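Motility-associated killing factor MakB (Vibrio cholerae serotype O1, PDB 6W1W) is one component of a three-part cytotoxin, structurally similar to alpha-pore-forming toxins, that probably acts by forming pores in target-cell membranes. Local coordinates at residues L13-D18 and L280-L285; L36-V41 and N46-V51; S79-Q84 and F329-S334. All coordinates share one frame; numbering follows the deposited sequence.

Contact 1 (L13-D18 and L280-L285); sequences LNMLTD and LPALSL
Met15 and Leu16 of helix 9-35 meet Ala282 and Leu283 of helix 276-302 in an apolar helix-helix contact on the long bundle of the protein. The local axes come within 9.4 Å and run roughly antiparallel, with an angle of 144° between their directions. Met15 and Leu283 are in register, with their CA atoms 6.3 Å apart. Met15, present as selenomethionine, reaches across with its chain extended beyond CG. Met15 SE makes its apolar contact with the methyl of Ala282, 3.8 Å from Ala282 CB, and the carbonyl oxygen of the same alanine is also near. Deeper in, Leu16 and Leu283 cross at about a right angle and touch through single methyl groups, Leu16 CD1 to Leu283 CD1 at 3.9 Å. In Leu283 a chi1 of -166° swings the branch point CG toward helix 9-35, and Leu283 CD1 ends 4.1 Å from Met15 O. Leu16 and Leu283 are buried, while Met15 and Ala282 lie nearer the surface, an arrangement consistent with the elongated helical bundle of alpha-pore-forming toxins, which this protein resembles. No hydrogen bond joins the two segments. Helix 276-302 is kinked where the N of Pro281, which carries no hydrogen to donate, lacks a bond to the preceding turn; Ala282 and Leu283 follow directly. On the other helix, Leu13 O receives both Thr17 N and Thr17 OG1, the hydroxyl OG1 of Thr17 at 3.2 Å from Leu13 O. Phe80 of helix 69-90 touches Leu16 and Leu283 alike, while Phe329 of helix 316-333 packs on Leu16.

Contact 2 (L36-V41 and N46-V51); sequences LFIGHV and NWLVEV
Val41 and Ile38 of the loop that follows helix 9-35 pack on Leu48 and Val51 at the start of helix 46-66. Leu48 CD2 sits at the fork of Val41, 3.7 Å from Val41 CG1 and the same distance from Val41 CG2. The other methyl of Leu48, CD1, approaches Ile38 CG2 at 4.2 Å. Ile38 turns CG1 away from its carbonyl carbon (chi1 -64°), and the far end of that branch meets Val51 at about a right angle, with Ile38 CD1 3.6 Å from Val51 CG1. The loop backbone adds a lighter touch, Gly39 O lying 4.0 Å from Leu48 CD2.

In the next shell, Leu48 CB lies over one face of the Trp47 ring, and Val51 is backed by Leu142 and Ile146 of helix 100-151. The loop itself is held by backbone hydrogen bonds of Phe37 with Ser213 and of Gly39 with Phe211, both on strand 209-220. Val41 and Leu48 also touch the side chain of Phe211. The whole is a loop joining two consecutive helices of the bundle, an extended linker that runs beside strand 209-220 at the edge of the mixed sheet.

Contact 3 (S79-Q84 and F329-S334); sequences SFINYQ and FVQLIS
Val330 of helix 316-333 faces Phe80 and Ile81 of helix 69-90, and the two helices run close to antiparallel, at 146° between their local directions and 9.7 Å between the axes at closest approach. Ile81 and Val330 mark the register, their CA atoms 7.1 Å apart.

The apolar contacts divide the two methyls of Val330 between neighbouring residues. CG1, placed anti to the backbone N of Val330 (chi1 176°), lies 4.1 Å from Ile81 CG1. CG2 of Val330 instead comes to 3.9 Å from Phe80 CB, near the root of the aromatic side chain, and reaches the ring itself obliquely. Phe80 starts out toward helix 316-333, but its ring leads away from it.

A second kind of packing uses the aliphatic part of a polar residue. Gln331, extended beyond CG, offers that methylene to Ile81, with Ile81 CD1 3.7 Å from Gln331 CG. The two side chains lie at a slant to one another, and the contact is made by the methylene next to the amide of Gln331.

No hydrogen bond crosses between the two segments. Ser334 OG donates to Gln331 O at 2.8 Å, from above the carbonyl plane and at a C=O...donor angle of only 98°, so it does not follow a lone pair. Ser334 N also bonds to Val330 O.

Around this interface, Phe80 meets the Trp287 ring of helix 276-302 and Val330 touches Ile77 one turn earlier on helix 69-90. Phe329 turns to helix 9-35, whereas Tyr83 packs on Leu110 and Leu114 of helix 100-151, so that helices 9-35, 276-302 and 100-151 all border the pair.

From the N terminus, helix 9-35 opens contact 1 at residues 13-18, and contact 2 then closes a short local loop where residues 36-41 meet residues 46-51, wholly within the span of contact 1. Helix 69-90 next opens contact 3 at residues 79-84. Contact 1 closes at residues 280-285, before contact 3 closes at 329-334, so these two long-range closures cross. Their centres lie about 13 Å apart and they touch directly, through the side chains of Phe80 and Phe329. Together they tie helices 9-35, 69-90, 276-302 and 316-333. Contact 2 stands on the other side of the chain's centre, its own centre about 41 Å from that of contact 1, beside the sheet.

Contact 1 (L13-D18 and L280-L285)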
ATOM      1  N   LEU A  13      11.451 -14.497   0.630  1.00128.34           N
ATOM      2  CA  LEU A  13      10.011 -14.373   0.840  1.00115.31           C
ATOM      3  C   LEU A  13       9.647 -13.202   1.741  1.00117.88           C
ATOM      4  O   LEU A  13       8.518 -12.704   1.666  1.00119.26           O
ATOM      5  CB  LEU A  13       9.458 -15.671   1.422  1.00 95.11           C
ATOM      6  CG  LEU A  13       8.900 -16.676   0.414  1.00117.48           C
ATOM      7  CD1 LEU A  13       9.906 -16.971  -0.691  1.00114.45           C
ATOM      8  CD2 LEU A  13       8.485 -17.963   1.119  1.00128.17           C
ATOM      9  N   ASN A  14      10.570 -12.747   2.589  1.00110.04           N
ATOM     10  CA  ASN A  14      10.296 -11.558   3.389  1.00120.61           C
ATOM     11  C   ASN A  14      10.345 -10.297   2.536  1.00136.02           C
ATOM     12  O   ASN A  14       9.542  -9.377   2.735  1.00138.80           O
ATOM     13  CB  ASN A  14      11.286 -11.462   4.549  1.00127.60           C
ATOM     14  CG  ASN A  14      11.117 -12.586   5.551  1.00132.03           C
ATOM     15  OD1 ASN A  14      10.456 -13.588   5.274  1.00127.79           O
ATOM     16  ND2 ASN A  14      11.717 -12.426   6.723  1.00133.98           N
HETATM   17  N   MSE A  15      11.271 -10.235   1.582  1.00146.38           N
HETATM   18  CA  MSE A  15      11.386  -9.076   0.700  1.00140.50           C
HETATM   19  C   MSE A  15      10.226  -9.029  -0.282  1.00134.37           C
HETATM   20  O   MSE A  15       9.799  -7.952  -0.696  1.00145.31           O
HETATM   21  CB  MSE A  15      12.714  -9.092  -0.057  1.00155.29           C
HETATM   22  CG  MSE A  15      13.929  -9.146   0.851  1.00193.03           C
HETATM   23 SE   MSE A  15      15.576  -8.626  -0.049  1.00230.66          SE
HETATM   24  CE  MSE A  15      16.842  -9.021   1.380  1.00231.59           C
ATOM     25  N   LEU A  16       9.719 -10.207  -0.659  1.00121.40           N
ATOM     26  CA  LEU A  16       8.485 -10.257  -1.435  1.00119.81           C
ATOM     27  C   LEU A  16       7.310  -9.717  -0.629  1.00122.18           C
ATOM     28  O   LEU A  16       6.470  -8.976  -1.155  1.00117.98           O
ATOM     29  CB  LEU A  16       8.203 -11.687  -1.897  1.00112.73           C
ATOM     30  CG  LEU A  16       8.623 -12.077  -3.318  1.00107.23           C
ATOM     31  CD1 LEU A  16       8.421 -10.917  -4.286  1.00 97.55           C
ATOM     32  CD2 LEU A  16      10.054 -12.586  -3.355  1.00107.03           C
ATOM     33  N   THR A  17       7.232 -10.076   0.654  1.00127.57           N
ATOM     34  CA  THR A  17       6.137  -9.585   1.482  1.00128.41           C
ATOM     35  C   THR A  17       6.256  -8.084   1.722  1.00123.95           C
ATOM     36  O   THR A  17       5.249  -7.366   1.702  1.00120.17           O
ATOM     37  CB  THR A  17       6.103 -10.352   2.807  1.00116.65           C
ATOM     38  OG1 THR A  17       5.629 -11.684   2.570  1.00111.72           O
ATOM     39  CG2 THR A  17       5.195  -9.662   3.820  1.00103.02           C
ATOM     40  N   ASP A  18       7.481  -7.589   1.922  1.00125.30           N
ATOM     41  CA  ASP A  18       7.660  -6.171   2.213  1.00131.84           C
ATOM     42  C   ASP A  18       7.272  -5.291   1.032  1.00132.82           C
ATOM     43  O   ASP A  18       6.739  -4.196   1.234  1.00135.69           O
ATOM     44  CB  ASP A  18       9.101  -5.896   2.642  1.00132.05           C
ATOM     45  CG  ASP A  18       9.311  -6.076   4.135  1.00134.97           C
ATOM     46  OD1 ASP A  18       8.392  -6.594   4.805  1.00134.84           O
ATOM     47  OD2 ASP A  18      10.384  -5.689   4.640  1.00134.79           O
ATOM     48  N   LEU A 280      11.785  -2.029  -2.576  1.00132.03           N
ATOM     49  CA  LEU A 280      12.055  -2.265  -3.993  1.00117.14           C
ATOM     50  C   LEU A 280      13.544  -2.340  -4.307  1.00107.55           C
ATOM     51  O   LEU A 280      13.948  -3.265  -5.033  1.00123.50           O
ATOM     52  CB  LEU A 280      11.361  -1.201  -4.852  1.00107.11           C
ATOM     53  CG  LEU A 280       9.975  -1.585  -5.385  1.00111.23           C
ATOM     54  CD1 LEU A 280       9.483  -0.592  -6.429  1.00113.41           C
ATOM     55  CD2 LEU A 280       9.989  -2.993  -5.954  1.00106.69           C
ATOM     56  N   PRO A 281      14.405  -1.433  -3.827  1.00105.72           N
ATOM     57  CA  PRO A 281      15.846  -1.620  -4.075  1.00112.77           C
ATOM     58  C   PRO A 281      16.390  -2.910  -3.493  1.00112.04           C
ATOM     59  O   PRO A 281      17.292  -3.515  -4.089  1.00110.23           O
ATOM     60  CB  PRO A 281      16.484  -0.387  -3.418  1.00112.68           C
ATOM     61  CG  PRO A 281      15.461   0.113  -2.459  1.00116.67           C
ATOM     62  CD  PRO A 281      14.145  -0.176  -3.107  1.00108.88           C
ATOM     63  N   ALA A 282      15.874  -3.356  -2.346  1.00124.05           N
ATOM     64  CA  ALA A 282      16.281  -4.656  -1.826  1.00118.01           C
ATOM     65  C   ALA A 282      15.799  -5.786  -2.727  1.00113.21           C
ATOM     66  O   ALA A 282      16.459  -6.827  -2.823  1.00105.39           O
ATOM     67  CB  ALA A 282      15.762  -4.839  -0.403  1.00111.88           C
ATOM     68  N   LEU A 283      14.662  -5.597  -3.402  1.00108.53           N
ATOM     69  CA  LEU A 283      14.220  -6.582  -4.384  1.00111.35           C
ATOM     70  C   LEU A 283      15.081  -6.528  -5.642  1.00115.74           C
ATOM     71  O   LEU A 283      15.380  -7.567  -6.242  1.00114.51           O
ATOM     72  CB  LEU A 283      12.750  -6.358  -4.733  1.00106.63           C
ATOM     73  CG  LEU A 283      12.076  -7.515  -5.474  1.00113.26           C
ATOM     74  CD1 LEU A 283      11.365  -8.438  -4.486  1.00112.53           C
ATOM     75  CD2 LEU A 283      11.126  -7.007  -6.553  1.00108.03           C
ATOM     76  N   SER A 284      15.477  -5.324  -6.065  1.00121.48           N
ATOM     77  CA  SER A 284      16.402  -5.204  -7.188  1.00125.18           C
ATOM     78  C   SER A 284      17.749  -5.826  -6.848  1.00116.75           C
ATOM     79  O   SER A 284      18.348  -6.524  -7.675  1.00108.96           O
ATOM     80  CB  SER A 284      16.574  -3.735  -7.581  1.00122.47           C
ATOM     81  OG  SER A 284      17.941  -3.355  -7.581  1.00105.87           O
ATOM     82  N   LEU A 285      18.238  -5.590  -5.626  1.00112.95           N
ATOM     83  CA  LEU A 285      19.475  -6.224  -5.186  1.00112.65           C
ATOM     84  C   LEU A 285      19.361  -7.742  -5.199  1.00109.15           C
ATOM     85  O   LEU A 285      20.369  -8.435  -5.369  1.00104.58           O
ATOM     86  CB  LEU A 285      19.853  -5.728  -3.790  1.00112.91           C
ATOM     87  CG  LEU A 285      21.094  -6.350  -3.143  1.00121.59           C
ATOM     88  CD1 LEU A 285      22.346  -6.057  -3.961  1.00119.55           C
ATOM     89  CD2 LEU A 285      21.260  -5.872  -1.707  1.00129.49           C
TER

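Contact 2 (L36-V41 and N46-V51)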
ATOM      1  N   LEU A  36     -12.960  10.203  -1.272  1.00 94.62           N
ATOM      2  CA  LEU A  36     -13.072  11.467  -0.551  1.00 86.64           C
ATOM      3  C   LEU A  36     -14.186  12.333  -1.127  1.00 87.26           C
ATOM      4  O   LEU A  36     -14.232  12.595  -2.331  1.00116.03           O
ATOM      5  CB  LEU A  36     -11.741  12.218  -0.595  1.00 86.18           C
ATOM      6  CG  LEU A  36     -11.395  13.061   0.636  1.00 89.52           C
ATOM      7  CD1 LEU A  36      -9.932  13.472   0.628  1.00 86.42           C
ATOM      8  CD2 LEU A  36     -12.278  14.283   0.740  1.00 99.41           C
ATOM      9  N   PHE A  37     -15.087  12.773  -0.251  1.00 94.47           N
ATOM     10  CA  PHE A  37     -16.205  13.639  -0.591  1.00 96.92           C
ATOM     11  C   PHE A  37     -16.203  14.827   0.359  1.00102.45           C
ATOM     12  O   PHE A  37     -15.957  14.665   1.557  1.00115.48           O
ATOM     13  CB  PHE A  37     -17.539  12.879  -0.495  1.00 92.07           C
ATOM     14  CG  PHE A  37     -18.752  13.722  -0.789  1.00103.85           C
ATOM     15  CD1 PHE A  37     -19.323  14.514   0.192  1.00104.64           C
ATOM     16  CD2 PHE A  37     -19.340  13.699  -2.043  1.00130.30           C
ATOM     17  CE1 PHE A  37     -20.439  15.281  -0.079  1.00115.69           C
ATOM     18  CE2 PHE A  37     -20.461  14.463  -2.319  1.00134.42           C
ATOM     19  CZ  PHE A  37     -21.010  15.254  -1.337  1.00127.25           C
ATOM     20  N   ILE A  38     -16.471  16.020  -0.170  1.00 91.44           N
ATOM     21  CA  ILE A  38     -16.525  17.236   0.639  1.00101.72           C
ATOM     22  C   ILE A  38     -17.729  18.053   0.192  1.00111.03           C
ATOM     23  O   ILE A  38     -17.744  18.576  -0.930  1.00117.05           O
ATOM     24  CB  ILE A  38     -15.243  18.074   0.541  1.00 91.73           C
ATOM     25  CG1 ILE A  38     -14.053  17.293   1.103  1.00 90.13           C
ATOM     26  CG2 ILE A  38     -15.419  19.385   1.288  1.00 96.11           C
ATOM     27  CD1 ILE A  38     -12.804  18.107   1.302  1.00 90.34           C
ATOM     28  N   GLY A  39     -18.734  18.164   1.062  1.00115.75           N
ATOM     29  CA  GLY A  39     -19.917  18.955   0.798  1.00110.04           C
ATOM     30  C   GLY A  39     -19.773  20.378   1.301  1.00121.24           C
ATOM     31  O   GLY A  39     -18.669  20.882   1.519  1.00129.69           O
ATOM     32  N   HIS A  40     -20.917  21.029   1.500  1.00119.52           N
ATOM     33  CA  HIS A  40     -20.962  22.444   1.835  1.00129.74           C
ATOM     34  C   HIS A  40     -21.457  22.649   3.263  1.00135.30           C
ATOM     35  O   HIS A  40     -22.185  21.817   3.816  1.00141.85           O
ATOM     36  CB  HIS A  40     -21.865  23.200   0.860  1.00143.96           C
ATOM     37  CG  HIS A  40     -21.559  22.925  -0.580  1.00148.52           C
ATOM     38  ND1 HIS A  40     -22.226  21.968  -1.314  1.00147.06           N
ATOM     39  CD2 HIS A  40     -20.648  23.472  -1.417  1.00144.73           C
ATOM     40  CE1 HIS A  40     -21.744  21.943  -2.543  1.00143.17           C
ATOM     41  NE2 HIS A  40     -20.783  22.845  -2.631  1.00144.68           N
ATOM     42  N   VAL A  41     -21.048  23.773   3.851  1.00135.38           N
ATOM     43  CA  VAL A  41     -21.510  24.187   5.170  1.00140.55           C
ATOM     44  C   VAL A  41     -22.535  25.301   5.011  1.00161.75           C
ATOM     45  O   VAL A  41     -23.080  25.512   3.922  1.00169.06           O
ATOM     46  CB  VAL A  41     -20.340  24.631   6.066  1.00125.83           C
ATOM     47  CG1 VAL A  41     -19.320  23.522   6.175  1.00119.12           C
ATOM     48  CG2 VAL A  41     -19.696  25.902   5.527  1.00121.18           C
ATOM     49  N   ASN A  46     -14.662  30.941   1.828  1.00130.47           N
ATOM     50  CA  ASN A  46     -13.743  30.808   0.701  1.00137.67           C
ATOM     51  C   ASN A  46     -12.854  29.578   0.844  1.00137.22           C
ATOM     52  O   ASN A  46     -12.725  28.786  -0.098  1.00116.42           O
ATOM     53  CB  ASN A  46     -12.892  32.072   0.551  1.00137.58           C
ATOM     54  CG  ASN A  46     -11.899  31.973  -0.602  1.00149.29           C
ATOM     55  OD1 ASN A  46     -10.699  31.796  -0.389  1.00152.93           O
ATOM     56  ND2 ASN A  46     -12.402  32.079  -1.828  1.00146.94           N
ATOM     57  N   TRP A  47     -12.227  29.400   2.015  1.00113.68           N
ATOM     58  CA  TRP A  47     -11.269  28.307   2.176  1.00110.13           C
ATOM     59  C   TRP A  47     -11.891  26.961   1.833  1.00106.62           C
ATOM     60  O   TRP A  47     -11.192  26.063   1.348  1.00104.26           O
ATOM     61  CB  TRP A  47     -10.705  28.289   3.600  1.00109.75           C
ATOM     62  CG  TRP A  47     -11.720  27.975   4.680  1.00129.49           C
ATOM     63  CD1 TRP A  47     -12.414  28.876   5.440  1.00130.29           C
ATOM     64  CD2 TRP A  47     -12.138  26.675   5.123  1.00107.92           C
ATOM     65  NE1 TRP A  47     -13.236  28.219   6.320  1.00127.70           N
ATOM     66  CE2 TRP A  47     -13.089  26.868   6.143  1.00124.13           C
ATOM     67  CE3 TRP A  47     -11.804  25.370   4.749  1.00103.75           C
ATOM     68  CZ2 TRP A  47     -13.709  25.802   6.796  1.00114.35           C
ATOM     69  CZ3 TRP A  47     -12.422  24.314   5.396  1.00118.06           C
ATOM     70  CH2 TRP A  47     -13.361  24.536   6.409  1.00104.34           C
ATOM     71  N   LEU A  48     -13.202  26.812   2.047  1.00114.85           N
ATOM     72  CA  LEU A  48     -13.873  25.537   1.812  1.00124.96           C
ATOM     73  C   LEU A  48     -14.099  25.288   0.325  1.00121.42           C
ATOM     74  O   LEU A  48     -13.875  24.175  -0.166  1.00109.95           O
ATOM     75  CB  LEU A  48     -15.203  25.496   2.569  1.00128.07           C
ATOM     76  CG  LEU A  48     -15.937  24.157   2.541  1.00108.61           C
ATOM     77  CD1 LEU A  48     -15.114  23.108   3.259  1.00 99.34           C
ATOM     78  CD2 LEU A  48     -17.321  24.279   3.155  1.00103.68           C
ATOM     79  N   VAL A  49     -14.568  26.309  -0.401  1.00140.04           N
ATOM     80  CA  VAL A  49     -14.646  26.206  -1.857  1.00131.49           C
ATOM     81  C   VAL A  49     -13.261  25.947  -2.431  1.00120.67           C
ATOM     82  O   VAL A  49     -13.096  25.178  -3.386  1.00105.26           O
ATOM     83  CB  VAL A  49     -15.282  27.474  -2.457  1.00118.96           C
ATOM     84  CG1 VAL A  49     -15.512  27.305  -3.954  1.00114.24           C
ATOM     85  CG2 VAL A  49     -16.590  27.801  -1.753  1.00119.54           C
ATOM     86  N   GLU A  50     -12.241  26.566  -1.832  1.00107.42           N
ATOM     87  CA  GLU A  50     -10.864  26.299  -2.225  1.00106.64           C
ATOM     88  C   GLU A  50     -10.473  24.855  -1.923  1.00102.64           C
ATOM     89  O   GLU A  50      -9.792  24.210  -2.729  1.00102.34           O
ATOM     90  CB  GLU A  50      -9.931  27.278  -1.513  1.00118.39           C
ATOM     91  CG  GLU A  50      -8.517  27.332  -2.064  1.00142.80           C
ATOM     92  CD  GLU A  50      -7.702  28.449  -1.444  1.00157.00           C
ATOM     93  OE1 GLU A  50      -8.029  29.632  -1.685  1.00161.06           O
ATOM     94  OE2 GLU A  50      -6.740  28.145  -0.706  1.00158.22           O
ATOM     95  N   VAL A  51     -10.905  24.327  -0.776  1.00108.01           N
ATOM     96  CA  VAL A  51     -10.520  22.969  -0.393  1.00108.13           C
ATOM     97  C   VAL A  51     -11.183  21.943  -1.304  1.00101.81           C
ATOM     98  O   VAL A  51     -10.561  20.948  -1.698  1.00102.09           O
ATOM     99  CB  VAL A  51     -10.850  22.720   1.092  1.00114.16           C
ATOM    100  CG1 VAL A  51     -11.040  21.243   1.368  1.00 94.16           C
ATOM    101  CG2 VAL A  51      -9.740  23.261   1.966  1.00112.29           C
TER

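Contact 3 (S79-Q84 and F329-S334)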
ATOM      1  N   SER A  79       7.590 -11.470 -12.861  1.00110.00           N
ATOM      2  CA  SER A  79       9.043 -11.523 -12.999  1.00109.14           C
ATOM      3  C   SER A  79       9.631 -12.717 -12.257  1.00132.26           C
ATOM      4  O   SER A  79      10.620 -13.304 -12.714  1.00134.03           O
ATOM      5  CB  SER A  79       9.676 -10.219 -12.509  1.00 95.88           C
ATOM      6  OG  SER A  79       9.586 -10.088 -11.103  1.00114.53           O
ATOM      7  N   PHE A  80       9.037 -13.096 -11.124  1.00135.02           N
ATOM      8  CA  PHE A  80       9.519 -14.257 -10.384  1.00114.88           C
ATOM      9  C   PHE A  80       8.914 -15.555 -10.901  1.00112.11           C
ATOM     10  O   PHE A  80       9.543 -16.614 -10.791  1.00104.03           O
ATOM     11  CB  PHE A  80       9.222 -14.093  -8.892  1.00104.52           C
ATOM     12  CG  PHE A  80      10.131 -13.121  -8.196  1.00108.25           C
ATOM     13  CD1 PHE A  80       9.825 -11.770  -8.155  1.00108.44           C
ATOM     14  CD2 PHE A  80      11.292 -13.558  -7.580  1.00112.25           C
ATOM     15  CE1 PHE A  80      10.662 -10.872  -7.515  1.00111.33           C
ATOM     16  CE2 PHE A  80      12.130 -12.666  -6.938  1.00110.07           C
ATOM     17  CZ  PHE A  80      11.813 -11.321  -6.906  1.00108.24           C
ATOM     18  N   ILE A  81       7.706 -15.497 -11.463  1.00107.64           N
ATOM     19  CA  ILE A  81       7.085 -16.696 -12.015  1.00121.63           C
ATOM     20  C   ILE A  81       7.757 -17.097 -13.321  1.00140.89           C
ATOM     21  O   ILE A  81       8.135 -18.260 -13.512  1.00148.75           O
ATOM     22  CB  ILE A  81       5.573 -16.477 -12.200  1.00120.68           C
ATOM     23  CG1 ILE A  81       4.891 -16.317 -10.840  1.00132.97           C
ATOM     24  CG2 ILE A  81       4.959 -17.628 -12.978  1.00107.47           C
ATOM     25  CD1 ILE A  81       3.404 -16.066 -10.937  1.00133.22           C
ATOM     26  N   ASN A  82       7.921 -16.140 -14.239  1.00142.57           N
ATOM     27  CA  ASN A  82       8.561 -16.441 -15.515  1.00141.06           C
ATOM     28  C   ASN A  82      10.016 -16.857 -15.330  1.00126.89           C
ATOM     29  O   ASN A  82      10.515 -17.714 -16.071  1.00126.38           O
ATOM     30  CB  ASN A  82       8.463 -15.232 -16.451  1.00146.48           C
ATOM     31  CG  ASN A  82       9.223 -15.433 -17.757  1.00150.52           C
ATOM     32  OD1 ASN A  82       8.821 -16.231 -18.607  1.00153.76           O
ATOM     33  ND2 ASN A  82      10.316 -14.693 -17.930  1.00134.83           N
ATOM     34  N   TYR A  83      10.711 -16.279 -14.346  1.00100.63           N
ATOM     35  CA  TYR A  83      12.122 -16.608 -14.171  1.00 99.27           C
ATOM     36  C   TYR A  83      12.309 -18.054 -13.728  1.00113.77           C
ATOM     37  O   TYR A  83      13.248 -18.726 -14.171  1.00106.30           O
ATOM     38  CB  TYR A  83      12.784 -15.661 -13.173  1.00 93.59           C
ATOM     39  CG  TYR A  83      14.261 -15.937 -13.005  1.00 99.06           C
ATOM     40  CD1 TYR A  83      15.176 -15.550 -13.975  1.00108.78           C
ATOM     41  CD2 TYR A  83      14.741 -16.601 -11.888  1.00103.41           C
ATOM     42  CE1 TYR A  83      16.530 -15.810 -13.834  1.00109.54           C
ATOM     43  CE2 TYR A  83      16.092 -16.864 -11.736  1.00117.33           C
ATOM     44  CZ  TYR A  83      16.982 -16.467 -12.709  1.00119.41           C
ATOM     45  OH  TYR A  83      18.325 -16.731 -12.552  1.00112.65           O
ATOM     46  N   GLN A  84      11.432 -18.551 -12.851  1.00125.37           N
ATOM     47  CA  GLN A  84      11.499 -19.957 -12.469  1.00125.27           C
ATOM     48  C   GLN A  84      11.193 -20.863 -13.652  1.00124.48           C
ATOM     49  O   GLN A  84      11.716 -21.981 -13.731  1.00120.84           O
ATOM     50  CB  GLN A  84      10.537 -20.235 -11.314  1.00128.53           C
ATOM     51  CG  GLN A  84      10.558 -21.672 -10.814  1.00127.70           C
ATOM     52  CD  GLN A  84       9.555 -22.559 -11.533  1.00133.21           C
ATOM     53  OE1 GLN A  84       8.509 -22.091 -11.992  1.00117.47           O
ATOM     54  NE2 GLN A  84       9.873 -23.848 -11.638  1.00101.63           N
ATOM     55  N   PHE A 329       5.104 -18.931  -3.876  1.00115.13           N
ATOM     56  CA  PHE A 329       4.745 -17.852  -2.960  1.00113.29           C
ATOM     57  C   PHE A 329       4.185 -16.651  -3.709  1.00112.04           C
ATOM     58  O   PHE A 329       3.292 -15.960  -3.203  1.00115.67           O
ATOM     59  CB  PHE A 329       5.955 -17.425  -2.130  1.00108.72           C
ATOM     60  CG  PHE A 329       5.660 -16.317  -1.158  1.00117.92           C
ATOM     61  CD1 PHE A 329       5.120 -16.598   0.086  1.00123.95           C
ATOM     62  CD2 PHE A 329       5.916 -14.997  -1.484  1.00117.32           C
ATOM     63  CE1 PHE A 329       4.842 -15.582   0.986  1.00122.85           C
ATOM     64  CE2 PHE A 329       5.637 -13.978  -0.587  1.00117.85           C
ATOM     65  CZ  PHE A 329       5.101 -14.272   0.650  1.00110.88           C
ATOM     66  N   VAL A 330       4.699 -16.383  -4.908  1.00108.98           N
ATOM     67  CA  VAL A 330       4.221 -15.238  -5.673  1.00104.13           C
ATOM     68  C   VAL A 330       2.840 -15.521  -6.262  1.00101.59           C
ATOM     69  O   VAL A 330       2.020 -14.606  -6.402  1.00 99.43           O
ATOM     70  CB  VAL A 330       5.253 -14.861  -6.754  1.00100.81           C
ATOM     71  CG1 VAL A 330       4.748 -13.736  -7.625  1.00 94.72           C
ATOM     72  CG2 VAL A 330       6.577 -14.455  -6.105  1.00 95.86           C
ATOM     73  N   GLN A 331       2.543 -16.783  -6.584  1.00101.44           N
ATOM     74  CA  GLN A 331       1.221 -17.124  -7.099  1.00117.17           C
ATOM     75  C   GLN A 331       0.125 -16.937  -6.061  1.00125.05           C
ATOM     76  O   GLN A 331      -1.052 -16.845  -6.427  1.00130.82           O
ATOM     77  CB  GLN A 331       1.212 -18.564  -7.608  1.00130.69           C
ATOM     78  CG  GLN A 331       2.015 -18.772  -8.877  1.00138.89           C
ATOM     79  CD  GLN A 331       2.267 -20.238  -9.177  1.00145.32           C
ATOM     80  OE1 GLN A 331       2.329 -21.071  -8.272  1.00149.84           O
ATOM     81  NE2 GLN A 331       2.419 -20.557 -10.453  1.00143.80           N
ATOM     82  N   LEU A 332       0.482 -16.875  -4.777  1.00125.03           N
ATOM     83  CA  LEU A 332      -0.528 -16.687  -3.739  1.00123.92           C
ATOM     84  C   LEU A 332      -0.873 -15.214  -3.555  1.00115.46           C
ATOM     85  O   LEU A 332      -2.053 -14.859  -3.455  1.00118.77           O
ATOM     86  CB  LEU A 332      -0.057 -17.294  -2.414  1.00118.88           C
ATOM     87  CG  LEU A 332       0.198 -18.805  -2.421  1.00124.83           C
ATOM     88  CD1 LEU A 332       0.723 -19.280  -1.070  1.00118.53           C
ATOM     89  CD2 LEU A 332      -1.061 -19.568  -2.814  1.00115.23           C
ATOM     90  N   ILE A 333       0.137 -14.338  -3.525  1.00113.48           N
ATOM     91  CA  ILE A 333      -0.127 -12.906  -3.396  1.00122.62           C
ATOM     92  C   ILE A 333      -0.697 -12.309  -4.678  1.00131.57           C
ATOM     93  O   ILE A 333      -1.281 -11.218  -4.641  1.00135.41           O
ATOM     94  CB  ILE A 333       1.145 -12.149  -2.970  1.00112.61           C
ATOM     95  CG1 ILE A 333       2.278 -12.406  -3.963  1.00108.50           C
ATOM     96  CG2 ILE A 333       1.573 -12.553  -1.563  1.00116.16           C
ATOM     97  CD1 ILE A 333       3.576 -11.734  -3.582  1.00102.36           C
ATOM     98  N   SER A 334      -0.544 -12.990  -5.815  1.00142.42           N
ATOM     99  CA  SER A 334      -1.122 -12.526  -7.074  1.00147.60           C
ATOM    100  C   SER A 334      -2.631 -12.706  -7.133  1.00143.10           C
ATOM    101  O   SER A 334      -3.299 -11.986  -7.881  1.00135.31           O
ATOM    102  CB  SER A 334      -0.490 -13.260  -8.259  1.00153.75           C
ATOM    103  OG  SER A 334      -0.744 -14.655  -8.187  1.00153.22           O
TER